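Local coordinates for protein ribonucleoside-diphosphate reductase (Pseudomonas aeruginosa, PDB 5IM3) that probably reduces ribonucleoside diphosphates to the deoxyribonucleotides needed for DNA synthesis, as an allosteric class I reductase that binds dATP, at residues A[662-672]-A[681-692]. Sequence-based numbering, arbitrary orientation.
Sequences IMGFQDALYLQ and AIAFADQSMEAI
Phe665 and Phe684 meet where helix 665-672 packs on helix 681-692, their axes approaching to 11.3 Å and their directions 119° from parallel. The first helix follows barrel strand 659-663 of the ribonucleotide reductase α/β barrel after one residue, Gly664, its N-cap. The packing is knobs-into-holes in both directions. Phe665 enters a hole formed by Ala681, Phe684, Ala685 and Ser688, with CZ 3.6 Å from Ala685 CB. Phe684 sits among Phe665, Ala668, Leu669 and Gln672. The Phe665 and Phe684 side chains pass in opposite directions, and their rings meet at an oblique tilt, planes 31° and centroids 5.5 Å apart. Leu669 CD2 fills in beside Ala681 CB at 3.8 Å. At the strand end, Ile662 and Met689 meet tip to tip. The Met689 chain is folded at its last two torsions, which brings CE within a tight 3.5 Å of Ile662 CG2. Outside the pair, Arg866 of helix 856-866 makes a cation-pi contact with Phe665. The extended Gln672 chain crosses Phe684 at about a right angle, its amide plane turned 77° from the ring. Gln672 NE2 lies over the centre of the Phe684 ring, 3.2 Å above its plane. Gln672 NE2 also donates to Ala668 O at 3.2 Å, a nearly straight bond that reaches the oxygen from above its carbonyl plane.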
ATOM      1  N   ILE A 662      17.390  33.557 -26.362  1.00 47.72           N
ATOM      2  CA  ILE A 662      17.854  32.669 -27.420  1.00 51.63           C
ATOM      3  C   ILE A 662      16.852  31.539 -27.614  1.00 52.64           C
ATOM      4  O   ILE A 662      16.060  31.213 -26.724  1.00 52.92           O
ATOM      5  CB  ILE A 662      19.251  32.081 -27.115  1.00 53.82           C
ATOM      6  CG1 ILE A 662      19.245  31.364 -25.759  1.00 54.44           C
ATOM      7  CG2 ILE A 662      20.305  33.182 -27.142  1.00 54.39           C
ATOM      8  CD1 ILE A 662      20.494  30.543 -25.490  1.00 56.17           C
ATOM      9  N   MET A 663      16.906  30.933 -28.798  1.00 49.75           N
ATOM     10  CA  MET A 663      16.141  29.730 -29.091  1.00 51.16           C
ATOM     11  C   MET A 663      16.890  28.918 -30.136  1.00 52.49           C
ATOM     12  O   MET A 663      17.836  29.396 -30.769  1.00 51.28           O
ATOM     13  CB  MET A 663      14.714  30.059 -29.558  1.00 50.26           C
ATOM     14  CG  MET A 663      14.626  30.989 -30.754  1.00 52.60           C
ATOM     15  SD  MET A 663      12.918  31.222 -31.296  1.00 55.08           S
ATOM     16  CE  MET A 663      13.142  32.377 -32.642  1.00 52.46           C
ATOM     17  N   GLY A 664      16.457  27.669 -30.305  1.00 51.76           N
ATOM     18  CA  GLY A 664      17.153  26.749 -31.179  1.00 51.05           C
ATOM     19  C   GLY A 664      18.425  26.179 -30.597  1.00 52.38           C
ATOM     20  O   GLY A 664      19.279  25.704 -31.350  1.00 54.28           O
ATOM     21  N   PHE A 665      18.574  26.204 -29.270  1.00 52.92           N
ATOM     22  CA  PHE A 665      19.808  25.729 -28.650  1.00 54.83           C
ATOM     23  C   PHE A 665      20.004  24.238 -28.896  1.00 54.29           C
ATOM     24  O   PHE A 665      21.084  23.801 -29.309  1.00 59.69           O
ATOM     25  CB  PHE A 665      19.789  26.026 -27.150  1.00 53.30           C
ATOM     26  CG  PHE A 665      21.069  25.673 -26.448  1.00 55.32           C
ATOM     27  CD1 PHE A 665      22.122  26.573 -26.405  1.00 56.41           C
ATOM     28  CD2 PHE A 665      21.224  24.438 -25.841  1.00 57.37           C
ATOM     29  CE1 PHE A 665      23.301  26.250 -25.764  1.00 57.10           C
ATOM     30  CE2 PHE A 665      22.403  24.109 -25.200  1.00 57.81           C
ATOM     31  CZ  PHE A 665      23.441  25.018 -25.160  1.00 58.07           C
ATOM     32  N   GLN A 666      18.967  23.438 -28.642  1.00 52.02           N
ATOM     33  CA  GLN A 666      19.075  22.002 -28.870  1.00 55.04           C
ATOM     34  C   GLN A 666      19.391  21.708 -30.329  1.00 55.32           C
ATOM     35  O   GLN A 666      20.238  20.860 -30.632  1.00 56.79           O
ATOM     36  CB  GLN A 666      17.780  21.309 -28.440  1.00 52.91           C
ATOM     37  CG  GLN A 666      17.674  19.834 -28.821  1.00 58.49           C
ATOM     38  CD  GLN A 666      18.610  18.944 -28.026  1.00 58.35           C
ATOM     39  OE1 GLN A 666      18.197  18.295 -27.066  1.00 58.57           O
ATOM     40  NE2 GLN A 666      19.874  18.907 -28.425  1.00 57.37           N
ATOM     41  N   ASP A 667      18.731  22.413 -31.251  1.00 57.64           N
ATOM     42  CA  ASP A 667      19.012  22.223 -32.669  1.00 55.59           C
ATOM     43  C   ASP A 667      20.420  22.686 -33.025  1.00 57.01           C
ATOM     44  O   ASP A 667      21.058  22.101 -33.906  1.00 59.80           O
ATOM     45  CB  ASP A 667      17.973  22.965 -33.509  1.00 53.95           C
ATOM     46  CG  ASP A 667      16.593  22.337 -33.417  1.00 54.25           C
ATOM     47  OD1 ASP A 667      16.434  21.354 -32.661  1.00 54.44           O
ATOM     48  OD2 ASP A 667      15.665  22.831 -34.091  1.00 51.82           O
ATOM     49  N   ALA A 668      20.922  23.721 -32.352  1.00 57.79           N
ATOM     50  CA  ALA A 668      22.302  24.136 -32.579  1.00 59.35           C
ATOM     51  C   ALA A 668      23.280  23.062 -32.120  1.00 59.78           C
ATOM     52  O   ALA A 668      24.337  22.878 -32.733  1.00 60.73           O
ATOM     53  CB  ALA A 668      22.581  25.459 -31.864  1.00 55.95           C
ATOM     54  N   LEU A 669      22.951  22.351 -31.036  1.00 59.26           N
ATOM     55  CA  LEU A 669      23.779  21.227 -30.606  1.00 59.80           C
ATOM     56  C   LEU A 669      23.813  20.135 -31.669  1.00 62.52           C
ATOM     57  O   LEU A 669      24.876  19.576 -31.960  1.00 63.22           O
ATOM     58  CB  LEU A 669      23.258  20.660 -29.283  1.00 58.28           C
ATOM     59  CG  LEU A 669      23.404  21.506 -28.019  1.00 56.09           C
ATOM     60  CD1 LEU A 669      22.707  20.821 -26.855  1.00 56.10           C
ATOM     61  CD2 LEU A 669      24.863  21.759 -27.683  1.00 57.50           C
ATOM     62  N   TYR A 670      22.657  19.814 -32.255  1.00 63.73           N
ATOM     63  CA  TYR A 670      22.615  18.812 -33.315  1.00 65.23           C
ATOM     64  C   TYR A 670      23.587  19.158 -34.435  1.00 68.44           C
ATOM     65  O   TYR A 670      24.340  18.301 -34.910  1.00 72.03           O
ATOM     66  CB  TYR A 670      21.194  18.690 -33.874  1.00 65.00           C
ATOM     67  CG  TYR A 670      20.162  18.114 -32.924  1.00 62.13           C
ATOM     68  CD1 TYR A 670      20.520  17.217 -31.923  1.00 61.23           C
ATOM     69  CD2 TYR A 670      18.822  18.462 -33.041  1.00 60.11           C
ATOM     70  CE1 TYR A 670      19.572  16.689 -31.062  1.00 60.12           C
ATOM     71  CE2 TYR A 670      17.869  17.943 -32.184  1.00 59.61           C
ATOM     72  CZ  TYR A 670      18.248  17.056 -31.199  1.00 60.51           C
ATOM     73  OH  TYR A 670      17.300  16.534 -30.348  1.00 60.08           O
ATOM     74  N   LEU A 671      23.578  20.419 -34.878  1.00 67.97           N
ATOM     75  CA  LEU A 671      24.426  20.817 -35.997  1.00 69.71           C
ATOM     76  C   LEU A 671      25.906  20.669 -35.684  1.00 70.35           C
ATOM     77  O   LEU A 671      26.714  20.560 -36.610  1.00 73.03           O
ATOM     78  CB  LEU A 671      24.123  22.262 -36.395  1.00 68.86           C
ATOM     79  CG  LEU A 671      22.739  22.509 -36.996  1.00 68.89           C
ATOM     80  CD1 LEU A 671      22.543  23.986 -37.304  1.00 67.97           C
ATOM     81  CD2 LEU A 671      22.537  21.672 -38.254  1.00 68.94           C
ATOM     82  N   GLN A 672      26.278  20.673 -34.408  1.00 70.69           N
ATOM     83  CA  GLN A 672      27.648  20.422 -33.993  1.00 70.92           C
ATOM     84  C   GLN A 672      27.863  18.977 -33.559  1.00 71.13           C
ATOM     85  O   GLN A 672      28.988  18.605 -33.213  1.00 72.61           O
ATOM     86  CB  GLN A 672      28.028  21.376 -32.855  1.00 69.59           C
ATOM     87  CG  GLN A 672      27.812  22.848 -33.192  1.00 68.61           C
ATOM     88  CD  GLN A 672      28.034  23.758 -32.004  1.00 67.38           C
ATOM     89  OE1 GLN A 672      29.166  24.133 -31.700  1.00 68.90           O
ATOM     90  NE2 GLN A 672      26.951  24.120 -31.321  1.00 66.37           N
ATOM     91  N   ALA A 681      28.657  20.262 -24.601  1.00 64.75           N
ATOM     92  CA  ALA A 681      27.460  21.099 -24.624  1.00 61.22           C
ATOM     93  C   ALA A 681      27.527  22.178 -23.553  1.00 62.50           C
ATOM     94  O   ALA A 681      27.122  23.325 -23.785  1.00 61.10           O
ATOM     95  CB  ALA A 681      26.211  20.241 -24.431  1.00 59.18           C
ATOM     96  N   ILE A 682      28.022  21.823 -22.368  1.00 68.93           N
ATOM     97  CA  ILE A 682      28.207  22.808 -21.309  1.00 68.29           C
ATOM     98  C   ILE A 682      29.171  23.896 -21.765  1.00 68.47           C
ATOM     99  O   ILE A 682      28.991  25.080 -21.452  1.00 69.10           O
ATOM    100  CB  ILE A 682      28.693  22.105 -20.027  1.00 70.42           C
ATOM    101  CG1 ILE A 682      27.532  21.327 -19.399  1.00 70.64           C
ATOM    102  CG2 ILE A 682      29.283  23.106 -19.042  1.00 71.24           C
ATOM    103  CD1 ILE A 682      27.908  20.536 -18.160  1.00 73.56           C
ATOM    104  N   ALA A 683      30.206  23.512 -22.514  1.00 63.92           N
ATOM    105  CA  ALA A 683      31.159  24.489 -23.029  1.00 62.83           C
ATOM    106  C   ALA A 683      30.507  25.405 -24.058  1.00 61.50           C
ATOM    107  O   ALA A 683      30.703  26.626 -24.032  1.00 59.17           O
ATOM    108  CB  ALA A 683      32.364  23.771 -23.634  1.00 63.77           C
ATOM    109  N   PHE A 684      29.731  24.832 -24.982  1.00 63.40           N
ATOM    110  CA  PHE A 684      29.057  25.650 -25.985  1.00 62.40           C
ATOM    111  C   PHE A 684      28.044  26.593 -25.343  1.00 61.25           C
ATOM    112  O   PHE A 684      27.883  27.737 -25.784  1.00 60.97           O
ATOM    113  CB  PHE A 684      28.375  24.761 -27.024  1.00 62.12           C
ATOM    114  CG  PHE A 684      27.502  25.519 -27.980  1.00 62.97           C
ATOM    115  CD1 PHE A 684      28.061  26.360 -28.929  1.00 65.10           C
ATOM    116  CD2 PHE A 684      26.124  25.395 -27.928  1.00 60.95           C
ATOM    117  CE1 PHE A 684      27.258  27.067 -29.808  1.00 64.52           C
ATOM    118  CE2 PHE A 684      25.316  26.096 -28.805  1.00 60.88           C
ATOM    119  CZ  PHE A 684      25.883  26.934 -29.745  1.00 61.79           C
ATOM    120  N   ALA A 685      27.343  26.128 -24.304  1.00 52.42           N
ATOM    121  CA  ALA A 685      26.378  26.987 -23.620  1.00 52.30           C
ATOM    122  C   ALA A 685      27.072  28.165 -22.951  1.00 53.96           C
ATOM    123  O   ALA A 685      26.550  29.286 -22.946  1.00 51.92           O
ATOM    124  CB  ALA A 685      25.597  26.181 -22.583  1.00 49.74           C
ATOM    125  N   ASP A 686      28.251  27.925 -22.376  1.00 66.71           N
ATOM    126  CA  ASP A 686      29.010  28.994 -21.736  1.00 69.03           C
ATOM    127  C   ASP A 686      29.471  30.025 -22.758  1.00 68.66           C
ATOM    128  O   ASP A 686      29.211  31.225 -22.608  1.00 66.85           O
ATOM    129  CB  ASP A 686      30.208  28.393 -20.996  1.00 72.10           C
ATOM    130  CG  ASP A 686      30.931  29.403 -20.124  1.00 74.93           C
ATOM    131  OD1 ASP A 686      30.936  30.605 -20.464  1.00 74.87           O
ATOM    132  OD2 ASP A 686      31.501  28.989 -19.092  1.00 76.61           O
ATOM    133  N   GLN A 687      30.154  29.569 -23.813  1.00 66.00           N
ATOM    134  CA  GLN A 687      30.801  30.488 -24.742  1.00 65.75           C
ATOM    135  C   GLN A 687      29.798  31.190 -25.650  1.00 65.78           C
ATOM    136  O   GLN A 687      30.008  32.353 -26.013  1.00 67.54           O
ATOM    137  CB  GLN A 687      31.830  29.732 -25.575  1.00 69.24           C
ATOM    138  CG  GLN A 687      32.914  29.077 -24.741  1.00 70.57           C
ATOM    139  CD  GLN A 687      33.808  28.170 -25.557  1.00 71.59           C
ATOM    140  OE1 GLN A 687      34.167  27.078 -25.118  1.00 72.60           O
ATOM    141  NE2 GLN A 687      34.174  28.617 -26.754  1.00 73.15           N
ATOM    142  N   SER A 688      28.718  30.511 -26.038  1.00 63.72           N
ATOM    143  CA  SER A 688      27.723  31.162 -26.885  1.00 62.76           C
ATOM    144  C   SER A 688      27.028  32.293 -26.137  1.00 62.38           C
ATOM    145  O   SER A 688      26.737  33.344 -26.721  1.00 61.92           O
ATOM    146  CB  SER A 688      26.706  30.140 -27.391  1.00 61.03           C
ATOM    147  OG  SER A 688      26.183  29.367 -26.327  1.00 59.75           O
ATOM    148  N   MET A 689      26.760  32.103 -24.843  1.00 62.14           N
ATOM    149  CA  MET A 689      26.171  33.182 -24.057  1.00 62.08           C
ATOM    150  C   MET A 689      27.163  34.317 -23.848  1.00 60.62           C
ATOM    151  O   MET A 689      26.782  35.493 -23.877  1.00 59.77           O
ATOM    152  CB  MET A 689      25.681  32.651 -22.710  1.00 63.34           C
ATOM    153  CG  MET A 689      24.173  32.496 -22.632  1.00 63.86           C
ATOM    154  SD  MET A 689      23.307  34.030 -23.009  1.00 64.56           S
ATOM    155  CE  MET A 689      22.116  33.444 -24.209  1.00 64.70           C
ATOM    156  N   GLU A 690      28.437  33.986 -23.627  1.00 57.81           N
ATOM    157  CA  GLU A 690      29.455  35.021 -23.481  1.00 58.34           C
ATOM    158  C   GLU A 690      29.557  35.869 -24.742  1.00 57.87           C
ATOM    159  O   GLU A 690      29.758  37.086 -24.666  1.00 55.52           O
ATOM    160  CB  GLU A 690      30.804  34.381 -23.153  1.00 60.33           C
ATOM    161  CG  GLU A 690      31.916  35.385 -22.887  1.00 62.15           C
ATOM    162  CD  GLU A 690      33.274  34.727 -22.713  1.00 66.96           C
ATOM    163  OE1 GLU A 690      33.375  33.497 -22.911  1.00 67.13           O
ATOM    164  OE2 GLU A 690      34.243  35.444 -22.384  1.00 68.77           O
ATOM    165  N   ALA A 691      29.423  35.243 -25.914  1.00 58.92           N
ATOM    166  CA  ALA A 691      29.495  35.988 -27.166  1.00 59.61           C
ATOM    167  C   ALA A 691      28.279  36.893 -27.335  1.00 57.94           C
ATOM    168  O   ALA A 691      28.417  38.094 -27.594  1.00 56.92           O
ATOM    169  CB  ALA A 691      29.618  35.021 -28.344  1.00 60.64           C
ATOM    170  N   ILE A 692      27.075  36.331 -27.196  1.00 56.72           N
ATOM    171  CA  ILE A 692      25.863  37.142 -27.284  1.00 58.27           C
ATOM    172  C   ILE A 692      25.905  38.267 -26.258  1.00 58.63           C
ATOM    173  O   ILE A 692      25.547  39.413 -26.554  1.00 57.34           O
ATOM    174  CB  ILE A 692      24.616  36.255 -27.104  1.00 57.21           C
ATOM    175  CG1 ILE A 692      24.544  35.216 -28.224  1.00 60.11           C
ATOM    176  CG2 ILE A 692      23.346  37.105 -27.089  1.00 54.65           C
ATOM    177  CD1 ILE A 692      23.439  34.195 -28.058  1.00 58.95           C
TER